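PDB 2WG7: probable phospholipase A2 homolog 2 from Oryza sativa, which probably catalyses the calcium-dependent hydrolysis of the 2-acyl ester of membrane phospholipids, releasing a lysophospholipid and a free fatty acid. Local coordinates for residues A[18-23]-A[36-41]. Sequence-based numbering, arbitrary orientation.
Sequences GCSRTC and YGKYCG. With CA (calcium ion), chain C.
S20 puts its CB 3.9 Å from the carbonyl O of K38. Its OG, anti to the backbone N (chi1 177°), accepts from the backbone N of T22 at 3.1 Å and 165°, an ST turn. The same OG also has a polar partner in Y44, a residue of the calcium site. The carbonyl O of R21 lies 3.6 Å from CE of the extended K38 side chain. The carbonyl O of T22 lies 3.5 Å from K38 CG. It also sits 3.2 Å from the carbonyl O of G37; both are acceptors, so this pair is not a hydrogen bond. At C23 the SG, disulfide-bonded to C53, stands 4.2 Å from K38 CE. K38 NZ forms a salt bridge with E50 OE1, and R21 NH2 one with OE2, so both segments share one carboxylate. With an alanine in place of K38, E50 would probably lose a basic partner and the R21 and T22 carbonyls the methylenes beside them. Just beyond K38, the carbonyl oxygens of Y39 and G41 bind the calcium ion at 2.3 and 2.5 Å; Y44 and D64 also bind it. The lysine's methylenes thus carry most of the direct packing, and E50 links the segments by charge beside the calcium-binding loop of this phospholipase A2 fold.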
loop_
_atom_site.group_PDB
_atom_site.type_symbol
_atom_site.label_atom_id
_atom_site.label_comp_id
_atom_site.label_asym_id
_atom_site.label_seq_id
_atom_site.Cartn_x
_atom_site.Cartn_y
_atom_site.Cartn_z
ATOM N N GLY A 18 -0.026 14.707 7.607
ATOM C CA GLY A 18 -1.071 13.749 7.218
ATOM C C GLY A 18 -0.520 12.362 6.910
ATOM O O GLY A 18 -1.123 11.587 6.165
ATOM N N CYS A 19 0.626 12.051 7.509
ATOM C CA CYS A 19 1.365 10.829 7.217
ATOM C C CYS A 19 1.780 10.122 8.505
ATOM O O CYS A 19 1.744 10.712 9.586
ATOM C CB CYS A 19 2.595 11.165 6.363
ATOM S SG CYS A 19 3.648 12.496 7.047
ATOM N N SER A 20 2.191 8.863 8.378
ATOM C CA SER A 20 2.545 8.041 9.529
ATOM C C SER A 20 4.050 7.953 9.790
ATOM O O SER A 20 4.851 7.879 8.860
ATOM C CB SER A 20 1.988 6.632 9.333
ATOM O OG SER A 20 2.363 5.781 10.397
ATOM N N ARG A 21 4.412 7.931 11.066
ATOM C CA ARG A 21 5.780 7.646 11.490
ATOM C C ARG A 21 5.828 6.416 12.393
ATOM O O ARG A 21 6.844 6.139 13.040
ATOM C CB ARG A 21 6.384 8.855 12.208
ATOM C CG ARG A 21 6.464 10.095 11.344
ATOM C CD ARG A 21 7.252 11.200 12.046
ATOM N NE ARG A 21 7.097 12.475 11.358
ATOM C CZ ARG A 21 7.827 12.873 10.317
ATOM N NH1 ARG A 21 7.593 14.061 9.770
ATOM N NH2 ARG A 21 8.783 12.091 9.817
ATOM N N THR A 22 4.724 5.672 12.434
ATOM C CA THR A 22 4.597 4.560 13.376
ATOM C C THR A 22 4.110 3.291 12.683
ATOM O O THR A 22 3.316 3.355 11.753
ATOM C CB THR A 22 3.660 4.923 14.576
ATOM O OG1 THR A 22 2.397 5.378 14.090
ATOM C CG2 THR A 22 4.277 6.022 15.432
ATOM N N CYS A 23 4.610 2.145 13.137
ATOM C CA CYS A 23 4.260 0.852 12.554
ATOM C C CYS A 23 2.909 0.371 13.090
ATOM O O CYS A 23 2.813 -0.133 14.206
ATOM C CB CYS A 23 5.354 -0.186 12.841
ATOM S SG CYS A 23 7.004 0.273 12.204
ATOM N N TYR A 36 -1.185 -1.147 8.080
ATOM C CA TYR A 36 -0.117 -2.079 8.439
ATOM C C TYR A 36 1.224 -1.420 8.141
ATOM O O TYR A 36 1.439 -0.930 7.037
ATOM C CB TYR A 36 -0.296 -3.371 7.625
ATOM C CG TYR A 36 0.781 -4.426 7.776
ATOM C CD1 TYR A 36 0.523 -5.610 8.472
ATOM C CD2 TYR A 36 2.048 -4.261 7.198
ATOM C CE1 TYR A 36 1.492 -6.592 8.603
ATOM C CE2 TYR A 36 3.038 -5.238 7.335
ATOM C CZ TYR A 36 2.748 -6.402 8.034
ATOM O OH TYR A 36 3.701 -7.387 8.167
ATOM N N GLY A 37 2.122 -1.408 9.125
ATOM C CA GLY A 37 3.388 -0.681 8.997
ATOM C C GLY A 37 3.112 0.812 8.881
ATOM O O GLY A 37 2.180 1.320 9.502
ATOM N N LYS A 38 3.916 1.502 8.078
ATOM C CA LYS A 38 3.754 2.934 7.842
ATOM C C LYS A 38 3.120 3.228 6.474
ATOM O O LYS A 38 2.672 4.352 6.229
ATOM C CB LYS A 38 5.107 3.657 7.941
ATOM C CG LYS A 38 5.819 3.542 9.280
ATOM C CD LYS A 38 7.217 4.198 9.204
ATOM C CE LYS A 38 8.034 3.935 10.460
ATOM N NZ LYS A 38 9.465 4.350 10.289
ATOM N N TYR A 39 3.073 2.216 5.603
ATOM C CA TYR A 39 2.688 2.397 4.194
ATOM C C TYR A 39 1.537 1.515 3.673
ATOM O O TYR A 39 0.900 1.866 2.683
ATOM C CB TYR A 39 3.906 2.208 3.274
ATOM C CG TYR A 39 5.033 3.213 3.488
ATOM C CD1 TYR A 39 6.086 2.930 4.353
ATOM C CD2 TYR A 39 5.042 4.437 2.811
ATOM C CE1 TYR A 39 7.140 3.848 4.545
ATOM C CE2 TYR A 39 6.085 5.366 2.992
ATOM C CZ TYR A 39 7.126 5.062 3.862
ATOM O OH TYR A 39 8.149 5.961 4.051
ATOM N N CYS A 40 1.300 0.356 4.283
ATOM C CA CYS A 40 0.288 -0.562 3.751
ATOM C C CYS A 40 -1.112 -0.156 4.180
ATOM O O CYS A 40 -1.429 -0.154 5.367
ATOM C CB CYS A 40 0.565 -2.019 4.145
ATOM S SG CYS A 40 1.992 -2.792 3.358
ATOM N N GLY A 41 -1.938 0.201 3.203
ATOM C CA GLY A 41 -3.319 0.595 3.462
ATOM C C GLY A 41 -3.765 1.678 2.499
ATOM O O GLY A 41 -2.945 2.450 1.992
HETATM CA CA CA C . -0.608 3.153 1.439
HETATM O O HOH W 1 -0.842 0.668 0.287
HETATM O O HOH W 2 -1.815 4.984 0.422
#